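Local atomic coordinates of mandelate racemase (Bordetella bronchiseptica, PDB entry 3OP2), a protein that probably catalyses the magnesium-dependent removal of a proton next to a carboxylate, as relatives in the mandelate racemase branch of the enolase superfamily do. Residues 137-142 and 324-329; 253-258 and 278-283; 301-306 and 317-322. All coordinates share one frame; numbering follows the deposited sequence.

Contact 1: residues 137-142 and 324-329; sequences RGVRAY and HPAMFE. With AKG (2-oxoglutaric acid), chain D.
The CA of Glu-329 lies over one face of the Tyr-142 ring, 3.7 Å from its centroid and 26° off the normal, a CH-pi contact displaced toward the rim. Glu-329 CB sits 3.2 Å from Tyr-142 OH. The ring edge meets the backbone of segment 324-329: Met-327 O is 3.3 Å from Tyr-142 CE2, near the ring plane. Met-327, a selenomethionine, adds an oblique Met-aromatic contact, SE 4.9 Å from the ring centroid. Bends at chi2 (54°) and chi3 (77°) then carry its CE over one face of the Arg-140 guanidinium. Beneath these side chains the strands pair in parallel, Ala-141 beside Phe-328 and Tyr-142 beside Glu-329. Phe-328 N donates to Arg-140 O, and Tyr-142 N to Phe-328 O at 2.8 Å. These bonds close the TIM-type barrel of the enolase superfamily, joining strand 328-331 back to strand 139-146. Val-139 CG1 touches Ala-326 CB and Phe-328 CB (3.6 Å to the latter), and helix 309-321 packs on both Val-139 and Phe-328. Further out, Thr-168 accepts from Arg-140 NE. Lys-171 bonds to Tyr-142 OH and forms a salt bridge with Glu-329 OE2, which also bonds to Ser-144; Lys-171 and Ser-144 hold the carboxylate where OE2 comes 2.6 Å from O1 of the bound 2-oxoglutarate.

Contact 2: residues 253-258 and 278-283; sequences GENLYT and ASRAGG. With MG (magnesium ion), chain C; AKG (2-oxoglutaric acid), chain D.
Bends at chi2 (144°) and chi3 (85°) turn the Arg-280 chain so that its guanidinium meets the backbone of Glu-254 edge-on. NE and NH2 both donate to the single atom Glu-254 O, each at 2.9 Å, in a side-on grip. The oxygen lies near the guanidinium plane, but the two donors reach it differently: NE is tilted only slightly from the carbonyl plane, whereas NH2 stands well above it. Glu-254 CG sits between its own backbone N and carbonyl carbon (chi1 70°), and the chain runs on extended, side by side with Arg-280 and pointing the same way. The carboxylate is turned nearly perpendicular to the guanidinium, and no N-H points at it directly. A water joins them instead, donating to Glu-254 OE1 and accepting from Arg-280 NH2 at 2.6 Å. Both segments are loops following barrel strands, 249-252 and 273-274, on the side where the enolase superfamily holds its metal. Glu-254 OE2 binds magnesium at 1.9 Å, with Asp-201 and Glu-227 as the other protein ligands; O2 and O5 of 2-oxoglutarate and another water also bind the ion. Gly-253 to Leu-256 form a type I beta turn. Beyond it the edge of the Tyr-257 ring meets Arg-280 O, 3.3 Å from CD2, while CE2 packs on Arg-280 CB. Tyr-257 OH makes weak hydrogen bonds to Tyr-56 and to Ser-94 O of the second subunit.

Contact 3: residues 301-306 and 317-322; sequences WNPHTF and HLVAAS. With AKG (2-oxoglutaric acid), chain D.
Trp-301 and Val-319 carry most of this buried, apolar contact, with Leu-318 next. The far rim of the indole does the touching: CZ3 meets Val-319 CG2 at 3.8 Å, and CH2 rests against both CB and CD1 of Leu-318, whose side chain crosses the tryptophan at about a right angle. Trp-301 has CG anti to its backbone N (chi1 168°), which swings the six-membered ring toward the helix. Indole NE1 is bonded to Ala-276 O. Val-319 CG2 also touches CD and CG of Pro-303, 3.6 Å from each, and Pro-303 CD in turn lies 3.6 Å above the centre of the indole. The methyl therefore touches both the proline ring and the indole that it covers. Ser-322 OG donates to Leu-318 O at 2.6 Å and sits 4.1 Å from Trp-301 CZ3. Farther along the loop, His-304 and Phe-306 turn to the bound 2-oxoglutarate: its C4 lies over one face of the Phe-306 ring, and its O1 is 3.5 Å from His-304 CD2. Asp-277 bonds to His-304 ND1, a His-Asp pairing like that in mandelate racemase. The arrangement is a beta-alpha unit of the TIM-type barrel, its loop after strand 300-301 packed on helix 309-321 and lining the ligand site.

Overall arrangement
Along the chain, contact 2 comes first of the two that lie between the distant segments of contact 1, and contact 3 follows it. Contact 1 pairs strands 139-146 and 328-331; contacts 2 and 3 use the loops after strands 249-252, 273-274 and 300-301, the last packed on helix 309-321. Centres of contacts 1 and 3 are about 8 Å apart, of 2 and 3 about 12 Å, and of 1 and 2 about 19 Å. Segment 301-306 bridges the others: Thr-305 and Asn-302 bond to the backbone of 324-329, while His-304 packs on Glu-254 and Arg-280. All three reach the same 2-oxoglutarate, so residues distant in sequence converge on one magnesium-containing pocket, probably the active site.

Contact 1: residues 137-142 and 324-329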
loop_
_atom_site.group_PDB
_atom_site.type_symbol
_atom_site.label_atom_id
_atom_site.label_comp_id
_atom_site.label_asym_id
_atom_site.label_seq_id
_atom_site.Cartn_x
_atom_site.Cartn_y
_atom_site.Cartn_z
ATOM N N ARG A 137 29.188 -22.535 -3.165
ATOM C CA ARG A 137 29.327 -23.132 -4.499
ATOM C C ARG A 137 28.513 -22.434 -5.590
ATOM O O ARG A 137 28.757 -22.641 -6.780
ATOM C CB ARG A 137 28.960 -24.615 -4.465
ATOM C CG ARG A 137 30.098 -25.530 -4.039
ATOM C CD ARG A 137 29.683 -27.008 -4.043
ATOM N NE ARG A 137 28.637 -27.306 -5.036
ATOM C CZ ARG A 137 28.842 -27.519 -6.339
ATOM N NH1 ARG A 137 30.069 -27.474 -6.857
ATOM N NH2 ARG A 137 27.806 -27.775 -7.133
ATOM N N GLY A 138 27.548 -21.611 -5.183
ATOM C CA GLY A 138 26.639 -20.964 -6.113
ATOM C C GLY A 138 25.187 -21.157 -5.710
ATOM O O GLY A 138 24.870 -21.945 -4.815
ATOM N N VAL A 139 24.310 -20.434 -6.395
ATOM C CA VAL A 139 22.885 -20.385 -6.081
ATOM C C VAL A 139 22.074 -21.053 -7.193
ATOM O O VAL A 139 22.185 -20.674 -8.362
ATOM C CB VAL A 139 22.438 -18.909 -5.914
ATOM C CG1 VAL A 139 20.924 -18.787 -5.874
ATOM C CG2 VAL A 139 23.102 -18.285 -4.677
ATOM N N ARG A 140 21.266 -22.044 -6.829
ATOM C CA ARG A 140 20.426 -22.740 -7.798
ATOM C C ARG A 140 19.374 -21.819 -8.416
ATOM O O ARG A 140 18.557 -21.222 -7.701
ATOM C CB ARG A 140 19.736 -23.940 -7.164
ATOM C CG ARG A 140 18.745 -24.593 -8.115
ATOM C CD ARG A 140 17.732 -25.455 -7.407
ATOM N NE ARG A 140 17.482 -26.638 -8.225
ATOM C CZ ARG A 140 16.895 -27.744 -7.790
ATOM N NH1 ARG A 140 16.466 -27.827 -6.527
ATOM N NH2 ARG A 140 16.733 -28.763 -8.626
ATOM N N ALA A 141 19.388 -21.741 -9.745
ATOM C CA ALA A 141 18.487 -20.861 -10.487
ATOM C C ALA A 141 17.377 -21.639 -11.183
ATOM O O ALA A 141 17.522 -22.844 -11.468
ATOM C CB ALA A 141 19.276 -20.031 -11.503
ATOM N N TYR A 142 16.261 -20.953 -11.430
ATOM C CA TYR A 142 15.226 -21.487 -12.307
ATOM C C TYR A 142 14.913 -20.515 -13.453
ATOM O O TYR A 142 15.067 -19.292 -13.306
ATOM C CB TYR A 142 13.971 -21.927 -11.529
ATOM C CG TYR A 142 13.094 -20.825 -11.000
ATOM C CD1 TYR A 142 12.057 -20.302 -11.782
ATOM C CD2 TYR A 142 13.265 -20.322 -9.710
ATOM C CE1 TYR A 142 11.226 -19.296 -11.302
ATOM C CE2 TYR A 142 12.427 -19.307 -9.215
ATOM C CZ TYR A 142 11.411 -18.807 -10.022
ATOM O OH TYR A 142 10.585 -17.798 -9.563
ATOM N N HIS A 324 18.583 -20.478 3.123
ATOM C CA HIS A 324 17.429 -21.139 2.515
ATOM C C HIS A 324 17.874 -22.049 1.387
ATOM O O HIS A 324 18.891 -21.781 0.758
ATOM C CB HIS A 324 16.439 -20.106 1.988
ATOM C CG HIS A 324 16.006 -19.117 3.019
ATOM N ND1 HIS A 324 15.115 -19.430 4.021
ATOM C CD2 HIS A 324 16.347 -17.820 3.208
ATOM C CE1 HIS A 324 14.919 -18.366 4.780
ATOM N NE2 HIS A 324 15.665 -17.379 4.315
ATOM N N PRO A 325 17.138 -23.149 1.138
ATOM C CA PRO A 325 17.438 -23.899 -0.079
ATOM C C PRO A 325 17.121 -23.005 -1.290
ATOM O O PRO A 325 16.013 -22.493 -1.392
ATOM C CB PRO A 325 16.484 -25.104 -0.008
ATOM C CG PRO A 325 15.434 -24.736 0.981
ATOM C CD PRO A 325 16.074 -23.778 1.943
ATOM N N ALA A 326 18.097 -22.803 -2.172
ATOM C CA ALA A 326 17.975 -21.795 -3.237
ATOM C C ALA A 326 17.023 -22.226 -4.339
ATOM O O ALA A 326 17.045 -23.367 -4.762
ATOM C CB ALA A 326 19.334 -21.464 -3.829
HETATM N N MSE A 327 16.188 -21.299 -4.788
HETATM C CA MSE A 327 15.340 -21.513 -5.974
HETATM C C MSE A 327 15.150 -20.138 -6.592
HETATM O O MSE A 327 14.097 -19.499 -6.412
HETATM C CB MSE A 327 14.000 -22.164 -5.603
HETATM C CG MSE A 327 13.136 -22.587 -6.822
HETATM SE SE MSE A 327 14.024 -23.766 -8.135
HETATM C CE MSE A 327 13.922 -25.455 -7.179
ATOM N N PHE A 328 16.203 -19.692 -7.294
ATOM C CA PHE A 328 16.388 -18.287 -7.631
ATOM C C PHE A 328 15.880 -17.960 -9.032
ATOM O O PHE A 328 16.352 -18.517 -10.030
ATOM C CB PHE A 328 17.865 -17.900 -7.482
ATOM C CG PHE A 328 18.132 -16.407 -7.595
ATOM C CD1 PHE A 328 17.999 -15.577 -6.487
ATOM C CD2 PHE A 328 18.523 -15.842 -8.809
ATOM C CE1 PHE A 328 18.250 -14.194 -6.585
ATOM C CE2 PHE A 328 18.773 -14.463 -8.925
ATOM C CZ PHE A 328 18.641 -13.641 -7.816
ATOM N N GLU A 329 14.923 -17.042 -9.082
ATOM C CA GLU A 329 14.253 -16.662 -10.310
ATOM C C GLU A 329 15.195 -15.965 -11.281
ATOM O O GLU A 329 15.781 -14.913 -10.957
ATOM C CB GLU A 329 13.052 -15.765 -10.016
ATOM C CG GLU A 329 12.312 -15.348 -11.269
ATOM C CD GLU A 329 11.030 -14.602 -10.991
ATOM O OE1 GLU A 329 10.991 -13.779 -10.050
ATOM O OE2 GLU A 329 10.060 -14.842 -11.736
HETATM C C1 AKG D . 6.891 -13.769 -11.933
HETATM O O1 AKG D . 7.978 -13.334 -12.360
HETATM O O2 AKG D . 6.829 -14.560 -10.959
HETATM C C2 AKG D . 5.637 -13.334 -12.549
HETATM O O5 AKG D . 4.589 -13.752 -12.078
HETATM C C3 AKG D . 5.595 -12.358 -13.708
HETATM C C4 AKG D . 6.260 -12.936 -14.956
HETATM C C5 AKG D . 5.761 -12.275 -16.236
HETATM O O3 AKG D . 5.597 -11.030 -16.293
HETATM O O4 AKG D . 5.541 -13.005 -17.230
HETATM O O HOH W 1 15.776 -25.919 -3.756
#

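Contact 2: residues 253-258 and 278-283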
loop_
_atom_site.group_PDB
_atom_site.type_symbol
_atom_site.label_atom_id
_atom_site.label_comp_id
_atom_site.label_asym_id
_atom_site.label_seq_id
_atom_site.Cartn_x
_atom_site.Cartn_y
_atom_site.Cartn_z
ATOM N N GLY A 253 4.243 -13.875 -2.825
ATOM C CA GLY A 253 4.882 -12.714 -2.219
ATOM C C GLY A 253 5.377 -11.574 -3.090
ATOM O O GLY A 253 5.698 -10.512 -2.561
ATOM N N GLU A 254 5.439 -11.766 -4.406
ATOM C CA GLU A 254 5.915 -10.698 -5.291
ATOM C C GLU A 254 5.056 -9.432 -5.205
ATOM O O GLU A 254 5.537 -8.331 -5.495
ATOM C CB GLU A 254 6.009 -11.178 -6.732
ATOM C CG GLU A 254 4.665 -11.419 -7.367
ATOM C CD GLU A 254 4.764 -12.107 -8.689
ATOM O OE1 GLU A 254 4.518 -11.433 -9.697
ATOM O OE2 GLU A 254 5.078 -13.315 -8.730
ATOM N N ASN A 255 3.798 -9.599 -4.806
ATOM C CA ASN A 255 2.853 -8.497 -4.682
ATOM C C ASN A 255 2.526 -8.103 -3.235
ATOM O O ASN A 255 1.589 -7.336 -2.989
ATOM C CB ASN A 255 1.569 -8.817 -5.456
ATOM C CG ASN A 255 1.779 -8.831 -6.960
ATOM O OD1 ASN A 255 1.395 -9.782 -7.655
ATOM N ND2 ASN A 255 2.392 -7.777 -7.473
ATOM N N LEU A 256 3.296 -8.622 -2.280
ATOM C CA LEU A 256 3.187 -8.179 -0.885
ATOM C C LEU A 256 4.391 -7.289 -0.579
ATOM O O LEU A 256 5.507 -7.582 -1.001
ATOM C CB LEU A 256 3.124 -9.371 0.090
ATOM C CG LEU A 256 2.008 -10.423 -0.061
ATOM C CD1 LEU A 256 2.269 -11.677 0.808
ATOM C CD2 LEU A 256 0.634 -9.829 0.237
ATOM N N TYR A 257 4.159 -6.203 0.148
ATOM C CA TYR A 257 5.178 -5.168 0.285
ATOM C C TYR A 257 5.636 -4.911 1.727
ATOM O O TYR A 257 6.567 -4.131 1.956
ATOM C CB TYR A 257 4.704 -3.873 -0.400
ATOM C CG TYR A 257 4.275 -4.077 -1.844
ATOM C CD1 TYR A 257 2.934 -4.232 -2.177
ATOM C CD2 TYR A 257 5.213 -4.137 -2.875
ATOM C CE1 TYR A 257 2.533 -4.432 -3.505
ATOM C CE2 TYR A 257 4.817 -4.345 -4.215
ATOM C CZ TYR A 257 3.477 -4.488 -4.516
ATOM O OH TYR A 257 3.067 -4.685 -5.821
ATOM N N THR A 258 4.995 -5.566 2.697
ATOM C CA THR A 258 5.331 -5.355 4.112
ATOM C C THR A 258 5.592 -6.653 4.873
ATOM O O THR A 258 5.042 -7.708 4.535
ATOM C CB THR A 258 4.228 -4.578 4.861
ATOM O OG1 THR A 258 3.034 -5.369 4.903
ATOM C CG2 THR A 258 3.930 -3.249 4.192
ATOM N N ALA A 278 13.341 -7.792 -2.735
ATOM C CA ALA A 278 14.066 -6.715 -2.055
ATOM C C ALA A 278 13.750 -5.335 -2.667
ATOM O O ALA A 278 13.695 -4.330 -1.963
ATOM C CB ALA A 278 15.566 -6.989 -2.069
ATOM N N SER A 279 13.512 -5.311 -3.979
ATOM C CA SER A 279 13.253 -4.076 -4.711
ATOM C C SER A 279 11.804 -3.605 -4.617
ATOM O O SER A 279 11.475 -2.524 -5.111
ATOM C CB SER A 279 13.660 -4.243 -6.184
ATOM O OG SER A 279 12.889 -5.262 -6.807
ATOM N N ARG A 280 10.954 -4.404 -3.972
ATOM C CA ARG A 280 9.544 -4.101 -3.810
ATOM C C ARG A 280 9.120 -4.027 -2.342
ATOM O O ARG A 280 8.280 -3.200 -1.954
ATOM C CB ARG A 280 8.707 -5.146 -4.555
ATOM C CG ARG A 280 8.607 -4.854 -6.046
ATOM C CD ARG A 280 8.616 -6.101 -6.935
ATOM N NE ARG A 280 7.305 -6.696 -7.101
ATOM C CZ ARG A 280 6.706 -6.948 -8.263
ATOM N NH1 ARG A 280 7.277 -6.652 -9.429
ATOM N NH2 ARG A 280 5.510 -7.506 -8.246
ATOM N N ALA A 281 9.732 -4.872 -1.522
ATOM C CA ALA A 281 9.253 -5.093 -0.171
ATOM C C ALA A 281 10.021 -4.332 0.906
ATOM O O ALA A 281 9.995 -4.729 2.064
ATOM C CB ALA A 281 9.225 -6.602 0.138
ATOM N N GLY A 282 10.686 -3.235 0.543
ATOM C CA GLY A 282 11.327 -2.378 1.548
ATOM C C GLY A 282 12.849 -2.373 1.568
ATOM O O GLY A 282 13.456 -1.936 2.548
ATOM N N GLY A 283 13.471 -2.847 0.493
ATOM C CA GLY A 283 14.917 -2.786 0.347
ATOM C C GLY A 283 15.595 -4.051 0.821
ATOM O O GLY A 283 14.934 -5.000 1.253
HETATM MG MG MG C . 4.995 -14.853 -9.917
HETATM C C1 AKG D . 6.891 -13.769 -11.933
HETATM O O1 AKG D . 7.978 -13.334 -12.360
HETATM O O2 AKG D . 6.829 -14.560 -10.959
HETATM C C2 AKG D . 5.637 -13.334 -12.549
HETATM O O5 AKG D . 4.589 -13.752 -12.078
HETATM C C3 AKG D . 5.595 -12.358 -13.708
HETATM C C4 AKG D . 6.260 -12.936 -14.956
HETATM C C5 AKG D . 5.761 -12.275 -16.236
HETATM O O3 AKG D . 5.597 -11.030 -16.293
HETATM O O4 AKG D . 5.541 -13.005 -17.230
HETATM O O HOH W 2 4.152 -8.979 -9.975
HETATM O O HOH W 3 2.911 -14.779 -9.464
#

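Contact 3: residues 301-306 and 317-322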
loop_
_atom_site.group_PDB
_atom_site.type_symbol
_atom_site.label_atom_id
_atom_site.label_comp_id
_atom_site.label_asym_id
_atom_site.label_seq_id
_atom_site.Cartn_x
_atom_site.Cartn_y
_atom_site.Cartn_z
ATOM N N TRP A 301 12.541 -18.553 1.876
ATOM C CA TRP A 301 12.405 -17.265 1.228
ATOM C C TRP A 301 13.158 -17.348 -0.099
ATOM O O TRP A 301 14.372 -17.439 -0.115
ATOM C CB TRP A 301 12.950 -16.118 2.097
ATOM C CG TRP A 301 13.079 -14.818 1.330
ATOM C CD1 TRP A 301 12.061 -14.015 0.895
ATOM C CD2 TRP A 301 14.296 -14.208 0.862
ATOM N NE1 TRP A 301 12.564 -12.939 0.204
ATOM C CE2 TRP A 301 13.933 -13.023 0.179
ATOM C CE3 TRP A 301 15.658 -14.536 0.972
ATOM C CZ2 TRP A 301 14.886 -12.166 -0.402
ATOM C CZ3 TRP A 301 16.605 -13.683 0.387
ATOM C CH2 TRP A 301 16.206 -12.511 -0.288
ATOM N N ASN A 302 12.410 -17.360 -1.193
ATOM C CA ASN A 302 12.967 -17.416 -2.531
ATOM C C ASN A 302 12.372 -16.224 -3.266
ATOM O O ASN A 302 11.249 -16.311 -3.758
ATOM C CB ASN A 302 12.598 -18.749 -3.227
ATOM C CG ASN A 302 13.084 -19.988 -2.452
ATOM O OD1 ASN A 302 12.295 -20.868 -2.103
ATOM N ND2 ASN A 302 14.375 -20.047 -2.175
ATOM N N PRO A 303 13.108 -15.086 -3.314
ATOM C CA PRO A 303 12.491 -13.848 -3.774
ATOM C C PRO A 303 12.064 -13.885 -5.228
ATOM O O PRO A 303 12.682 -14.553 -6.054
ATOM C CB PRO A 303 13.618 -12.817 -3.635
ATOM C CG PRO A 303 14.883 -13.644 -3.780
ATOM C CD PRO A 303 14.538 -14.893 -3.008
ATOM N N HIS A 304 11.016 -13.137 -5.526
ATOM C CA HIS A 304 10.762 -12.680 -6.886
ATOM C C HIS A 304 11.849 -11.655 -7.202
ATOM O O HIS A 304 12.150 -10.813 -6.350
ATOM C CB HIS A 304 9.401 -12.010 -6.913
ATOM C CG HIS A 304 9.105 -11.274 -8.179
ATOM N ND1 HIS A 304 9.518 -9.975 -8.396
ATOM C CD2 HIS A 304 8.418 -11.646 -9.284
ATOM C CE1 HIS A 304 9.096 -9.583 -9.587
ATOM N NE2 HIS A 304 8.431 -10.579 -10.145
ATOM N N THR A 305 12.432 -11.721 -8.401
ATOM C CA THR A 305 13.594 -10.869 -8.750
ATOM C C THR A 305 13.399 -10.043 -10.045
ATOM O O THR A 305 14.230 -9.195 -10.392
ATOM C CB THR A 305 14.895 -11.705 -8.925
ATOM O OG1 THR A 305 14.824 -12.460 -10.141
ATOM C CG2 THR A 305 15.138 -12.655 -7.752
ATOM N N PHE A 306 12.282 -10.307 -10.714
ATOM C CA PHE A 306 11.981 -9.959 -12.098
ATOM C C PHE A 306 11.760 -8.458 -12.343
ATOM O O PHE A 306 10.705 -7.922 -11.990
ATOM C CB PHE A 306 10.690 -10.740 -12.435
ATOM C CG PHE A 306 10.375 -10.881 -13.904
ATOM C CD1 PHE A 306 9.926 -9.798 -14.651
ATOM C CD2 PHE A 306 10.436 -12.139 -14.513
ATOM C CE1 PHE A 306 9.590 -9.946 -16.005
ATOM C CE2 PHE A 306 10.111 -12.309 -15.875
ATOM C CZ PHE A 306 9.679 -11.209 -16.619
ATOM N N HIS A 317 22.561 -11.100 -3.811
ATOM C CA HIS A 317 23.507 -10.900 -2.698
ATOM C C HIS A 317 22.937 -11.445 -1.385
ATOM O O HIS A 317 23.642 -12.093 -0.611
ATOM C CB HIS A 317 23.883 -9.425 -2.526
ATOM C CG HIS A 317 24.938 -8.955 -3.484
ATOM N ND1 HIS A 317 26.287 -9.116 -3.243
ATOM C CD2 HIS A 317 24.843 -8.338 -4.686
ATOM C CE1 HIS A 317 26.978 -8.626 -4.259
ATOM N NE2 HIS A 317 26.128 -8.148 -5.150
ATOM N N LEU A 318 21.652 -11.177 -1.157
ATOM C CA LEU A 318 20.959 -11.621 0.042
ATOM C C LEU A 318 20.719 -13.137 0.022
ATOM O O LEU A 318 20.952 -13.808 1.017
ATOM C CB LEU A 318 19.632 -10.875 0.189
ATOM C CG LEU A 318 19.321 -10.317 1.580
ATOM C CD1 LEU A 318 17.963 -9.667 1.595
ATOM C CD2 LEU A 318 19.378 -11.398 2.656
ATOM N N VAL A 319 20.271 -13.667 -1.115
ATOM C CA VAL A 319 20.077 -15.108 -1.262
ATOM C C VAL A 319 21.370 -15.873 -0.974
ATOM O O VAL A 319 21.350 -16.904 -0.314
ATOM C CB VAL A 319 19.525 -15.478 -2.674
ATOM C CG1 VAL A 319 19.526 -16.993 -2.883
ATOM C CG2 VAL A 319 18.114 -14.956 -2.838
ATOM N N ALA A 320 22.493 -15.341 -1.452
ATOM C CA ALA A 320 23.765 -16.047 -1.386
ATOM C C ALA A 320 24.228 -16.156 0.048
ATOM O O ALA A 320 24.799 -17.167 0.440
ATOM C CB ALA A 320 24.816 -15.336 -2.229
ATOM N N ALA A 321 23.955 -15.116 0.828
ATOM C CA ALA A 321 24.321 -15.094 2.240
ATOM C C ALA A 321 23.310 -15.809 3.158
ATOM O O ALA A 321 23.583 -15.980 4.339
ATOM C CB ALA A 321 24.559 -13.642 2.713
ATOM N N SER A 322 22.169 -16.243 2.610
ATOM C CA SER A 322 21.048 -16.788 3.403
ATOM C C SER A 322 21.024 -18.324 3.429
ATOM O O SER A 322 21.523 -18.961 2.497
ATOM C CB SER A 322 19.707 -16.271 2.859
ATOM O OG SER A 322 19.602 -14.858 2.972
HETATM C C1 AKG D . 6.891 -13.769 -11.933
HETATM O O1 AKG D . 7.978 -13.334 -12.360
HETATM O O2 AKG D . 6.829 -14.560 -10.959
HETATM C C2 AKG D . 5.637 -13.334 -12.549
HETATM O O5 AKG D . 4.589 -13.752 -12.078
HETATM C C3 AKG D . 5.595 -12.358 -13.708
HETATM C C4 AKG D . 6.260 -12.936 -14.956
HETATM C C5 AKG D . 5.761 -12.275 -16.236
HETATM O O3 AKG D . 5.597 -11.030 -16.293
HETATM O O4 AKG D . 5.541 -13.005 -17.230
#